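Local coordinates for glutathione S-transferase family protein (Populus trichocarpa, PDB 5F06) that binds glutathione and probably conjugates it to electrophilic substrates in detoxification, as a Phi-class glutathione transferase, at residues 84-87 against 91-94; 3-8 against 45-50; 172-177 against 193-198; 116-121 against 131-136. One frame throughout, in Å; residues are numbered along the deposited sequence.

Contact 1 of 4, residues 84-87 against 91-94; sequences LIRH and KEAA
Arg86 and Glu92 form a salt bridge, side-on, with two nitrogens converging on a single oxygen. Arg86 NE donates to Glu92 OE1 over 2.8 Å at 157°, and Arg86 NH2 reaches the same OE1 over 3.1 Å at a more bent 139°. OE1 lies in the guanidinium plane, yet both donors sit on one face of the carboxylate, whose plane is turned 33° from that of the guanidinium. A water that donates to Glu92 OE2 accepts only a weak bond from Arg86 NH2. The arginine chain bends at chi2 and chi3, which keeps NE beside the extended glutamate. Nearer the backbone, Ala93 CB packs 3.4 Å from Ile85 O, and a second water donates to both Ile85 O and Ala93 O. Further out, Arg86 NH1 bonds Asp83 O and the guanidinium makes a cation-pi contact with Phe161. Without the guanidinium of Arg86, as with an alanine here, the Glu92 carboxylate would probably lose its charged mate and be more able to turn. With Asn89 OD1 accepting from Glu92 N, the arrangement is that of a linker folded against the first turn of helix 90-120, where the chain enters the helical half of the glutathione transferase fold.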
loop_
_atom_site.group_PDB
_atom_site.type_symbol
_atom_site.label_atom_id
_atom_site.label_comp_id
_atom_site.label_asym_id
_atom_site.label_seq_id
_atom_site.Cartn_x
_atom_site.Cartn_y
_atom_site.Cartn_z
ATOM N N LEU A 84 5.347 -8.273 15.756
ATOM C CA LEU A 84 5.380 -7.213 14.746
ATOM C C LEU A 84 4.021 -6.571 14.452
ATOM O O LEU A 84 3.968 -5.387 14.116
ATOM C CB LEU A 84 5.960 -7.749 13.431
ATOM C CG LEU A 84 7.473 -7.961 13.359
ATOM C CD1 LEU A 84 7.851 -8.685 12.077
ATOM C CD2 LEU A 84 8.209 -6.626 13.448
ATOM N N ILE A 85 2.934 -7.340 14.555
ATOM C CA ILE A 85 1.607 -6.810 14.225
ATOM C C ILE A 85 0.650 -6.805 15.422
ATOM O O ILE A 85 -0.537 -6.519 15.272
ATOM C CB ILE A 85 0.967 -7.588 13.052
ATOM C CG1 ILE A 85 0.807 -9.075 13.388
ATOM C CG2 ILE A 85 1.813 -7.401 11.789
ATOM C CD1 ILE A 85 -0.046 -9.837 12.382
ATOM N N ARG A 86 1.185 -7.102 16.605
ATOM C CA ARG A 86 0.488 -6.879 17.876
ATOM C C ARG A 86 -0.743 -7.780 18.032
ATOM O O ARG A 86 -1.873 -7.307 18.147
ATOM C CB ARG A 86 0.099 -5.401 18.002
ATOM C CG ARG A 86 1.191 -4.425 17.548
ATOM C CD ARG A 86 2.551 -4.727 18.176
ATOM N NE ARG A 86 2.577 -4.473 19.608
ATOM C CZ ARG A 86 3.625 -4.715 20.390
ATOM N NH1 ARG A 86 4.740 -5.227 19.879
ATOM N NH2 ARG A 86 3.563 -4.445 21.684
ATOM N N HIS A 87 -0.498 -9.086 18.074
ATOM C CA HIS A 87 -1.567 -10.086 18.035
ATOM C C HIS A 87 -2.374 -10.236 19.331
ATOM O O HIS A 87 -3.308 -11.039 19.377
ATOM C CB HIS A 87 -0.977 -11.451 17.662
ATOM C CG HIS A 87 -0.099 -12.040 18.720
ATOM N ND1 HIS A 87 1.230 -11.705 18.856
ATOM C CD2 HIS A 87 -0.359 -12.946 19.691
ATOM C CE1 HIS A 87 1.752 -12.376 19.868
ATOM N NE2 HIS A 87 0.808 -13.136 20.392
ATOM N N LYS A 91 -6.134 -2.551 19.854
ATOM C CA LYS A 91 -5.877 -1.133 19.631
ATOM C C LYS A 91 -4.525 -0.924 18.952
ATOM O O LYS A 91 -4.399 -0.123 18.023
ATOM C CB LYS A 91 -5.929 -0.369 20.959
ATOM C CG LYS A 91 -5.688 1.127 20.824
ATOM C CD LYS A 91 -5.844 1.844 22.154
ATOM C CE LYS A 91 -5.730 3.352 21.985
ATOM N NZ LYS A 91 -5.894 4.076 23.279
ATOM N N GLU A 92 -3.515 -1.652 19.419
ATOM C CA GLU A 92 -2.177 -1.547 18.857
ATOM C C GLU A 92 -2.138 -2.071 17.427
ATOM O O GLU A 92 -1.532 -1.454 16.553
ATOM C CB GLU A 92 -1.166 -2.312 19.717
ATOM C CG GLU A 92 -0.930 -1.692 21.085
ATOM C CD GLU A 92 0.132 -2.421 21.894
ATOM O OE1 GLU A 92 0.666 -3.436 21.398
ATOM O OE2 GLU A 92 0.439 -1.968 23.021
ATOM N N ALA A 93 -2.782 -3.214 17.200
ATOM C CA ALA A 93 -2.798 -3.837 15.880
ATOM C C ALA A 93 -3.427 -2.913 14.845
ATOM O O ALA A 93 -3.008 -2.883 13.689
ATOM C CB ALA A 93 -3.546 -5.167 15.931
ATOM N N ALA A 94 -4.428 -2.150 15.270
ATOM C CA ALA A 94 -5.108 -1.224 14.374
ATOM C C ALA A 94 -4.179 -0.084 13.970
ATOM O O ALA A 94 -4.115 0.294 12.802
ATOM C CB ALA A 94 -6.362 -0.681 15.029
HETATM O O HOH W 1 -1.781 -5.032 12.916
HETATM O O HOH W 2 2.604 -2.779 24.426
#

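Contact 2 of 4, residues 3-8 against 45-50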
loop_
_atom_site.group_PDB
_atom_site.type_symbol
_atom_site.label_atom_id
_atom_site.label_comp_id
_atom_site.label_asym_id
_atom_site.label_seq_id
_atom_site.Cartn_x
_atom_site.Cartn_y
_atom_site.Cartn_z
ATOM N N LYS A 3 11.026 -20.265 1.059
ATOM C CA LYS A 3 12.000 -19.978 0.019
ATOM C C LYS A 3 11.755 -18.602 -0.582
ATOM O O LYS A 3 10.740 -18.369 -1.242
ATOM C CB LYS A 3 11.953 -21.054 -1.062
ATOM C CG LYS A 3 12.323 -22.436 -0.538
ATOM C CD LYS A 3 11.986 -23.544 -1.525
ATOM C CE LYS A 3 12.580 -23.278 -2.890
ATOM N NZ LYS A 3 14.053 -23.088 -2.842
ATOM N N LEU A 4 12.700 -17.702 -0.338
ATOM C CA LEU A 4 12.612 -16.317 -0.778
ATOM C C LEU A 4 13.482 -16.104 -2.004
ATOM O O LEU A 4 14.689 -16.319 -1.954
ATOM C CB LEU A 4 13.042 -15.380 0.348
ATOM C CG LEU A 4 12.975 -13.871 0.101
ATOM C CD1 LEU A 4 11.542 -13.441 -0.150
ATOM C CD2 LEU A 4 13.567 -13.118 1.286
ATOM N N TYR A 5 12.856 -15.693 -3.104
ATOM C CA TYR A 5 13.565 -15.445 -4.352
ATOM C C TYR A 5 13.870 -13.960 -4.513
ATOM O O TYR A 5 12.965 -13.138 -4.625
ATOM C CB TYR A 5 12.747 -15.950 -5.537
ATOM C CG TYR A 5 12.542 -17.443 -5.517
ATOM C CD1 TYR A 5 11.550 -18.018 -4.730
ATOM C CD2 TYR A 5 13.353 -18.284 -6.267
ATOM C CE1 TYR A 5 11.366 -19.391 -4.704
ATOM C CE2 TYR A 5 13.176 -19.656 -6.246
ATOM C CZ TYR A 5 12.185 -20.203 -5.461
ATOM O OH TYR A 5 12.009 -21.567 -5.442
ATOM N N GLY A 6 15.150 -13.615 -4.525
ATOM C CA GLY A 6 15.538 -12.222 -4.642
ATOM C C GLY A 6 17.037 -12.026 -4.585
ATOM O O GLY A 6 17.800 -12.879 -5.035
ATOM N N ALA A 7 17.460 -10.895 -4.029
ATOM C CA ALA A 7 18.880 -10.581 -3.911
ATOM C C ALA A 7 19.133 -9.773 -2.641
ATOM O O ALA A 7 18.362 -8.866 -2.330
ATOM C CB ALA A 7 19.352 -9.818 -5.130
ATOM N N PRO A 8 20.206 -10.100 -1.895
ATOM C CA PRO A 8 20.495 -9.406 -0.630
ATOM C C PRO A 8 20.582 -7.879 -0.736
ATOM O O PRO A 8 20.237 -7.181 0.218
ATOM C CB PRO A 8 21.856 -9.979 -0.222
ATOM C CG PRO A 8 21.902 -11.323 -0.841
ATOM C CD PRO A 8 21.143 -11.215 -2.133
ATOM N N LEU A 45 8.418 -15.065 -14.014
ATOM C CA LEU A 45 7.150 -14.392 -14.279
ATOM C C LEU A 45 5.972 -15.228 -13.785
ATOM O O LEU A 45 4.917 -14.685 -13.461
ATOM C CB LEU A 45 6.990 -14.095 -15.769
ATOM C CG LEU A 45 7.824 -12.943 -16.335
ATOM C CD1 LEU A 45 7.661 -12.879 -17.841
ATOM C CD2 LEU A 45 7.431 -11.611 -15.698
ATOM N N ALA A 46 6.159 -16.545 -13.718
ATOM C CA ALA A 46 5.137 -17.440 -13.187
ATOM C C ALA A 46 5.020 -17.305 -11.670
ATOM O O ALA A 46 3.992 -17.660 -11.086
ATOM C CB ALA A 46 5.443 -18.892 -13.567
ATOM N N LYS A 47 6.073 -16.801 -11.033
ATOM C CA LYS A 47 6.026 -16.523 -9.602
ATOM C C LYS A 47 5.431 -15.139 -9.364
ATOM O O LYS A 47 4.564 -14.960 -8.505
ATOM C CB LYS A 47 7.418 -16.607 -8.971
ATOM C CG LYS A 47 8.116 -17.940 -9.136
ATOM C CD LYS A 47 9.365 -17.990 -8.261
ATOM C CE LYS A 47 9.996 -19.366 -8.250
ATOM N NZ LYS A 47 10.738 -19.685 -9.496
ATOM N N ASN A 48 5.915 -14.165 -10.129
ATOM C CA ASN A 48 5.396 -12.804 -10.093
ATOM C C ASN A 48 5.200 -12.284 -11.513
ATOM O O ASN A 48 6.175 -11.976 -12.203
ATOM C CB ASN A 48 6.341 -11.878 -9.324
ATOM C CG ASN A 48 5.818 -10.452 -9.241
ATOM O OD1 ASN A 48 4.741 -10.145 -9.746
ATOM N ND2 ASN A 48 6.576 -9.579 -8.593
ATOM N N PRO A 49 3.938 -12.157 -11.950
ATOM C CA PRO A 49 3.704 -11.740 -13.336
ATOM C C PRO A 49 4.199 -10.321 -13.641
ATOM O O PRO A 49 4.309 -9.960 -14.814
ATOM C CB PRO A 49 2.182 -11.836 -13.474
ATOM C CG PRO A 49 1.667 -11.647 -12.085
ATOM C CD PRO A 49 2.676 -12.316 -11.202
ATOM N N PHE A 50 4.507 -9.538 -12.610
ATOM C CA PHE A 50 5.016 -8.186 -12.815
ATOM C C PHE A 50 6.532 -8.177 -13.025
ATOM O O PHE A 50 7.117 -7.142 -13.358
ATOM C CB PHE A 50 4.630 -7.296 -11.632
ATOM C CG PHE A 50 3.162 -6.992 -11.572
ATOM C CD1 PHE A 50 2.621 -5.987 -12.352
ATOM C CD2 PHE A 50 2.322 -7.713 -10.740
ATOM C CE1 PHE A 50 1.268 -5.707 -12.309
ATOM C CE2 PHE A 50 0.970 -7.438 -10.693
ATOM C CZ PHE A 50 0.443 -6.433 -11.475
#
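The thioredoxin-like N-terminal domain, which supplies most of the glutathione pocket, is the setting of this surface contact between strand 2-6 and the loop that follows helix 42-45. One pair carries it: Lys47 lays the end of its side chain over one face of the Tyr5 ring. Lys47 CE stands 3.7 Å from the centroid of the Tyr5 ring and only 12° off the normal, a CH-pi contact over the ring centre. Its closest ring atom is Tyr5 CZ, at 3.6 Å. The ammonium group takes part as well, for Lys47 NZ lies 4.4 Å from the same Tyr5 centroid and 23° off the normal, within cation-pi geometry. The lysine runs extended from CB to CE and bends only at its last torsion (chi4 75°), so that CE meets the ring centre while NZ is displaced toward the Tyr5 CE2 side.

The phenol hydroxyl looks elsewhere: Tyr5 OH is hydrogen-bonded to Glu57 OE1 on strand 55-58, which fixes the far end of the ring, and Lys47 also packs on Ala55 and Glu57. Past the lysine, the loop is shaped by an Asx turn, in which Phe50 N donates to Asn48 OD1 over 2.9 Å, from above the carbonyl plane. Asn48 ND2 meanwhile bonds Gln52 O, tying this turn to the glutathione-binding loop before strand 55-58 of the thioredoxin-like fold.

Contact 3 of 4, residues 172-177 against 193-198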
loop_
_atom_site.group_PDB
_atom_site.type_symbol
_atom_site.label_atom_id
_atom_site.label_comp_id
_atom_site.label_asym_id
_atom_site.label_seq_id
_atom_site.Cartn_x
_atom_site.Cartn_y
_atom_site.Cartn_z
ATOM N N TYR A 172 14.624 1.404 2.023
ATOM C CA TYR A 172 14.819 2.608 1.211
ATOM C C TYR A 172 15.512 3.695 2.023
ATOM O O TYR A 172 16.326 4.456 1.500
ATOM C CB TYR A 172 13.493 3.137 0.663
ATOM C CG TYR A 172 13.136 2.610 -0.709
ATOM C CD1 TYR A 172 14.034 2.690 -1.762
ATOM C CD2 TYR A 172 11.894 2.041 -0.954
ATOM C CE1 TYR A 172 13.717 2.207 -3.013
ATOM C CE2 TYR A 172 11.567 1.557 -2.207
ATOM C CZ TYR A 172 12.486 1.643 -3.231
ATOM O OH TYR A 172 12.163 1.164 -4.478
ATOM N N THR A 173 15.199 3.765 3.309
ATOM C CA THR A 173 15.804 4.784 4.145
ATOM C C THR A 173 17.291 4.481 4.295
ATOM O O THR A 173 18.113 5.394 4.279
ATOM C CB THR A 173 15.123 4.875 5.517
ATOM O OG1 THR A 173 13.711 5.036 5.337
ATOM C CG2 THR A 173 15.658 6.066 6.305
ATOM N N TYR A 174 17.641 3.202 4.401
ATOM C CA TYR A 174 19.042 2.821 4.544
ATOM C C TYR A 174 19.864 3.371 3.382
ATOM O O TYR A 174 20.966 3.895 3.574
ATOM C CB TYR A 174 19.200 1.299 4.626
ATOM C CG TYR A 174 20.628 0.883 4.885
ATOM C CD1 TYR A 174 21.224 1.135 6.113
ATOM C CD2 TYR A 174 21.385 0.262 3.903
ATOM C CE1 TYR A 174 22.524 0.774 6.360
ATOM C CE2 TYR A 174 22.696 -0.104 4.144
ATOM C CZ TYR A 174 23.257 0.154 5.375
ATOM O OH TYR A 174 24.562 -0.202 5.631
ATOM N N TYR A 175 19.320 3.274 2.175
ATOM C CA TYR A 175 20.026 3.765 1.001
ATOM C C TYR A 175 19.973 5.288 0.903
ATOM O O TYR A 175 20.943 5.914 0.468
ATOM C CB TYR A 175 19.455 3.130 -0.265
ATOM C CG TYR A 175 19.993 1.741 -0.571
ATOM C CD1 TYR A 175 21.288 1.372 -0.213
ATOM C CD2 TYR A 175 19.214 0.806 -1.233
ATOM C CE1 TYR A 175 21.780 0.114 -0.496
ATOM C CE2 TYR A 175 19.704 -0.460 -1.521
ATOM C CZ TYR A 175 20.988 -0.795 -1.151
ATOM O OH TYR A 175 21.493 -2.044 -1.433
ATOM N N LEU A 176 18.853 5.886 1.307
ATOM C CA LEU A 176 18.741 7.342 1.341
ATOM C C LEU A 176 19.857 7.940 2.196
ATOM O O LEU A 176 20.452 8.960 1.842
ATOM C CB LEU A 176 17.376 7.769 1.886
ATOM C CG LEU A 176 17.124 9.276 2.023
ATOM C CD1 LEU A 176 16.394 9.820 0.811
ATOM C CD2 LEU A 176 16.352 9.585 3.294
ATOM N N MET A 177 20.156 7.291 3.315
ATOM C CA MET A 177 21.126 7.830 4.261
ATOM C C MET A 177 22.551 7.779 3.715
ATOM O O MET A 177 23.464 8.359 4.302
ATOM C CB MET A 177 21.042 7.082 5.592
ATOM C CG MET A 177 19.720 7.297 6.328
ATOM S SD MET A 177 19.307 9.032 6.596
ATOM C CE MET A 177 20.505 9.459 7.853
ATOM N N ALA A 193 16.701 10.200 15.573
ATOM C CA ALA A 193 16.884 9.271 16.682
ATOM C C ALA A 193 16.110 7.974 16.433
ATOM O O ALA A 193 16.606 6.882 16.714
ATOM C CB ALA A 193 16.448 9.914 17.981
ATOM N N TRP A 194 14.898 8.108 15.901
ATOM C CA TRP A 194 14.076 6.955 15.521
ATOM C C TRP A 194 14.804 6.083 14.501
ATOM O O TRP A 194 14.880 4.866 14.654
ATOM C CB TRP A 194 12.735 7.445 14.968
ATOM C CG TRP A 194 11.912 6.441 14.216
ATOM C CD1 TRP A 194 11.167 5.416 14.741
ATOM C CD2 TRP A 194 11.712 6.391 12.798
ATOM N NE1 TRP A 194 10.532 4.729 13.731
ATOM C CE2 TRP A 194 10.848 5.308 12.533
ATOM C CE3 TRP A 194 12.186 7.154 11.727
ATOM C CZ2 TRP A 194 10.453 4.973 11.243
ATOM C CZ3 TRP A 194 11.793 6.816 10.448
ATOM C CH2 TRP A 194 10.935 5.737 10.216
ATOM N N TRP A 195 15.363 6.713 13.473
ATOM C CA TRP A 195 16.107 5.982 12.453
ATOM C C TRP A 195 17.307 5.244 13.042
ATOM O O TRP A 195 17.535 4.070 12.747
ATOM C CB TRP A 195 16.588 6.930 11.357
ATOM C CG TRP A 195 17.609 6.292 10.486
ATOM C CD1 TRP A 195 18.931 6.619 10.396
ATOM C CD2 TRP A 195 17.405 5.189 9.601
ATOM N NE1 TRP A 195 19.561 5.789 9.499
ATOM C CE2 TRP A 195 18.645 4.903 8.996
ATOM C CE3 TRP A 195 16.291 4.414 9.257
ATOM C CZ2 TRP A 195 18.804 3.879 8.062
ATOM C CZ3 TRP A 195 16.451 3.397 8.328
ATOM C CH2 TRP A 195 17.698 3.141 7.742
ATOM N N GLU A 196 18.073 5.948 13.868
ATOM C CA GLU A 196 19.263 5.381 14.491
ATOM C C GLU A 196 18.885 4.207 15.385
ATOM O O GLU A 196 19.648 3.252 15.531
ATOM C CB GLU A 196 20.008 6.466 15.277
ATOM C CG GLU A 196 20.667 7.499 14.365
ATOM C CD GLU A 196 21.076 8.775 15.074
ATOM O OE1 GLU A 196 20.675 8.996 16.239
ATOM O OE2 GLU A 196 21.809 9.568 14.448
ATOM N N ASP A 197 17.691 4.282 15.965
ATOM C CA ASP A 197 17.145 3.205 16.783
ATOM C C ASP A 197 16.823 1.972 15.933
ATOM O O ASP A 197 17.420 0.913 16.121
ATOM C CB ASP A 197 15.888 3.697 17.517
ATOM C CG ASP A 197 15.270 2.644 18.432
ATOM O OD1 ASP A 197 15.698 1.469 18.410
ATOM O OD2 ASP A 197 14.329 2.998 19.176
ATOM N N ILE A 198 15.877 2.103 15.004
ATOM C CA ILE A 198 15.395 0.933 14.278
ATOM C C ILE A 198 16.480 0.353 13.366
ATOM O O ILE A 198 16.531 -0.858 13.160
ATOM C CB ILE A 198 14.117 1.251 13.452
ATOM C CG1 ILE A 198 14.403 2.266 12.341
ATOM C CG2 ILE A 198 13.007 1.746 14.383
ATOM C CD1 ILE A 198 13.218 2.513 11.399
#
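Trp195 reaches across from helix 189-198, and its indole meets Thr173 and Tyr174 of helix 170-176 and then Met177. The CH-pi part belongs to the threonine: Thr173 CG2 lies 3.6 Å from the centroid of the six-membered ring of Trp195, 20° off the normal and over the face. Thr173 CG2 is 3.4 Å from both Trp195 CE3 and Trp195 CZ3, on the rim of the ring. Thr173 OG1 lies beside the backbone N (chi1 -53°), which sends the methyl CG2 to the anti position, facing the indole. The buried hydroxyl bonds His169 O, just before its helix, and Tyr107 OH of helix 90-120, leaving the methyl for the aromatic surface.

Both helices belong to the all-helical C-terminal domain of the glutathione transferase fold, and the tryptophan bridges two of its late helices. Their closest CA pair is Thr173 and Trp195, at 8.4 Å.

The sulfur contact is less direct. Met177 SD lies 4.7 Å from the centroid of the five-membered ring of Trp195, approached obliquely, in a Met-aromatic contact. The methionine is bent at chi2 and chi3, curling its chain along the pyrrole side, and Met177 CG comes 3.5 Å from Trp195 NE1.

In apolar packing, Tyr174 CB rests 3.9 Å from Trp195 CH2, and Trp195 CZ2 sits at the edge of the Tyr174 ring, near its plane. Trp195 CH2 also comes 3.3 Å from Tyr174 N, so the indole abuts the helix backbone. Tyr174 OH is hydrogen-bonded to Asn212 OD1, which directs the phenol toward the C-terminal tail.

Contact 4 of 4, residues 116-121 against 131-136; sequences FQFMVA and TIIDDN
A helix-helix pair of the glutathione transferase C-terminal domain meets here: the last part of helix 90-120 packs directly on the first turns of helix 130-153, the two joined by a loop. The two short segments have axes 10.2 Å apart at closest approach and N-to-C directions 133° apart, roughly antiparallel but splayed. Ile133 CD1 stands over one face of the Phe118 ring, 3.9 Å from the centroid and 20° off the normal, a CH-pi contact shifted toward the rim. Between these two residues the nearest atoms are Ile133 CD1 and Phe118 CZ, 3.6 Å apart, and the other branch, Ile133 CG2, also lies against the rim near Phe118 CE2. On its way there the isoleucine passes Gln117, whose CB is 3.7 Å from Ile133 CG1. Were Ile133 cut back to an alanine, a gap would probably open under the Phe118 ring and beside Gln117.

Gln117 bends at chi2 (-57°), which brings its amide across Ile132, with NE2 3.5 Å from Ile132 CD1. This is van der Waals contact, since the polar partner of the amide is elsewhere: Gln117 OE1 accepts from Asp129 N, in the loop just before the second helix. Phe118 is also packed by Thr179 and Pro180. Within the first helix a wider pi-type turn lets Phe116 O accept from both Val120 N and Ala121 N. In the second, Ile132 O likewise serves two donors, as Asn136 N and Asn136 ND2 approach from opposite faces of its carbonyl plane, ND2 at 2.8 Å from Ile132 O.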
loop_
_atom_site.group_PDB
_atom_site.type_symbol
_atom_site.label_atom_id
_atom_site.label_comp_id
_atom_site.label_asym_id
_atom_site.label_seq_id
_atom_site.Cartn_x
_atom_site.Cartn_y
_atom_site.Cartn_z
ATOM N N PHE A 116 15.915 5.667 -6.512
ATOM C CA PHE A 116 15.976 5.222 -7.898
ATOM C C PHE A 116 16.967 6.075 -8.680
ATOM O O PHE A 116 17.822 5.559 -9.397
ATOM C CB PHE A 116 14.601 5.290 -8.563
ATOM C CG PHE A 116 14.611 4.863 -10.004
ATOM C CD1 PHE A 116 14.403 3.537 -10.348
ATOM C CD2 PHE A 116 14.840 5.785 -11.014
ATOM C CE1 PHE A 116 14.418 3.141 -11.675
ATOM C CE2 PHE A 116 14.856 5.396 -12.338
ATOM C CZ PHE A 116 14.645 4.073 -12.670
ATOM N N GLN A 117 16.843 7.387 -8.541
ATOM C CA GLN A 117 17.695 8.308 -9.283
ATOM C C GLN A 117 19.170 8.155 -8.900
ATOM O O GLN A 117 20.047 8.150 -9.768
ATOM C CB GLN A 117 17.230 9.750 -9.060
ATOM C CG GLN A 117 15.940 10.106 -9.799
ATOM C CD GLN A 117 16.042 9.890 -11.299
ATOM O OE1 GLN A 117 17.082 10.147 -11.905
ATOM N NE2 GLN A 117 14.959 9.404 -11.903
ATOM N N PHE A 118 19.445 8.013 -7.608
ATOM C CA PHE A 118 20.815 7.861 -7.141
ATOM C C PHE A 118 21.429 6.488 -7.451
ATOM O O PHE A 118 22.591 6.404 -7.844
ATOM C CB PHE A 118 20.889 8.106 -5.627
ATOM C CG PHE A 118 20.892 9.561 -5.238
ATOM C CD1 PHE A 118 21.946 10.387 -5.587
ATOM C CD2 PHE A 118 19.849 10.095 -4.498
ATOM C CE1 PHE A 118 21.953 11.724 -5.221
ATOM C CE2 PHE A 118 19.850 11.427 -4.130
ATOM C CZ PHE A 118 20.905 12.242 -4.487
ATOM N N MET A 119 20.642 5.431 -7.271
ATOM C CA MET A 119 21.168 4.067 -7.275
ATOM C C MET A 119 20.848 3.280 -8.545
ATOM O O MET A 119 21.654 2.463 -8.988
ATOM C CB MET A 119 20.627 3.297 -6.064
ATOM C CG MET A 119 20.911 3.959 -4.721
ATOM S SD MET A 119 22.669 4.270 -4.457
ATOM C CE MET A 119 22.662 4.783 -2.739
ATOM N N VAL A 120 19.673 3.513 -9.124
ATOM C CA VAL A 120 19.212 2.711 -10.259
ATOM C C VAL A 120 19.456 3.394 -11.607
ATOM O O VAL A 120 19.844 2.734 -12.569
ATOM C CB VAL A 120 17.709 2.378 -10.139
ATOM C CG1 VAL A 120 17.294 1.404 -11.236
ATOM C CG2 VAL A 120 17.405 1.775 -8.777
ATOM N N ALA A 121 19.234 4.703 -11.685
ATOM C CA ALA A 121 19.350 5.414 -12.958
ATOM C C ALA A 121 20.733 5.232 -13.601
ATOM O O ALA A 121 20.824 5.010 -14.811
ATOM C CB ALA A 121 19.037 6.899 -12.772
ATOM N N THR A 131 16.267 17.251 -10.679
ATOM C CA THR A 131 14.902 17.763 -10.586
ATOM C C THR A 131 13.991 16.762 -9.874
ATOM O O THR A 131 13.223 17.132 -8.987
ATOM C CB THR A 131 14.324 18.086 -11.987
ATOM O OG1 THR A 131 15.175 19.026 -12.652
ATOM C CG2 THR A 131 12.920 18.669 -11.879
ATOM N N ILE A 132 14.077 15.493 -10.262
ATOM C CA ILE A 132 13.258 14.456 -9.645
ATOM C C ILE A 132 13.691 14.258 -8.193
ATOM O O ILE A 132 12.853 14.083 -7.312
ATOM C CB ILE A 132 13.349 13.131 -10.431
ATOM C CG1 ILE A 132 12.775 13.337 -11.837
ATOM C CG2 ILE A 132 12.597 12.009 -9.705
ATOM C CD1 ILE A 132 12.898 12.134 -12.752
ATOM N N ILE A 133 14.997 14.311 -7.944
ATOM C CA ILE A 133 15.520 14.222 -6.580
ATOM C C ILE A 133 14.972 15.361 -5.715
ATOM O O ILE A 133 14.391 15.115 -4.657
ATOM C CB ILE A 133 17.068 14.249 -6.566
ATOM C CG1 ILE A 133 17.618 12.988 -7.240
ATOM C CG2 ILE A 133 17.612 14.351 -5.131
ATOM C CD1 ILE A 133 19.107 13.039 -7.533
ATOM N N ASP A 134 15.145 16.599 -6.169
ATOM C CA ASP A 134 14.770 17.766 -5.368
ATOM C C ASP A 134 13.276 17.792 -5.064
ATOM O O ASP A 134 12.866 18.073 -3.937
ATOM C CB ASP A 134 15.173 19.061 -6.079
ATOM C CG ASP A 134 16.677 19.240 -6.163
ATOM O OD1 ASP A 134 17.413 18.437 -5.554
ATOM O OD2 ASP A 134 17.121 20.194 -6.835
ATOM N N ASP A 135 12.465 17.506 -6.075
ATOM C CA ASP A 135 11.017 17.484 -5.917
ATOM C C ASP A 135 10.584 16.496 -4.834
ATOM O O ASP A 135 9.743 16.806 -3.990
ATOM C CB ASP A 135 10.353 17.122 -7.244
ATOM C CG ASP A 135 8.845 17.082 -7.151
ATOM O OD1 ASP A 135 8.263 17.955 -6.472
ATOM O OD2 ASP A 135 8.240 16.174 -7.761
ATOM N N ASN A 136 11.165 15.304 -4.857
ATOM C CA ASN A 136 10.753 14.257 -3.934
ATOM C C ASN A 136 11.387 14.423 -2.552
ATOM O O ASN A 136 10.836 13.962 -1.552
ATOM C CB ASN A 136 11.084 12.888 -4.519
ATOM C CG ASN A 136 10.114 12.478 -5.613
ATOM O OD1 ASN A 136 8.995 12.048 -5.332
ATOM N ND2 ASN A 136 10.533 12.618 -6.866
#

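In the fold
Contact 2 lies in the thioredoxin-like N-terminal domain, whereas contacts 3 and 4 lie in the helical domain and contact 1 joins the linker to its first long helix. Contacts 1 and 4 both use helix 90-120, and their centres are 34 Å apart on opposite sides of the chain's centre. The centres of contacts 3 and 4 are 18 Å apart. Around the glutathione site, the bound ligand is about 10 Å from the Tyr5 side chain of contact 2, about 12 Å from Tyr174 of contact 3 and about 13 Å from Gln117 of contact 4. Contacts 1 and 2 both meet the second subunit.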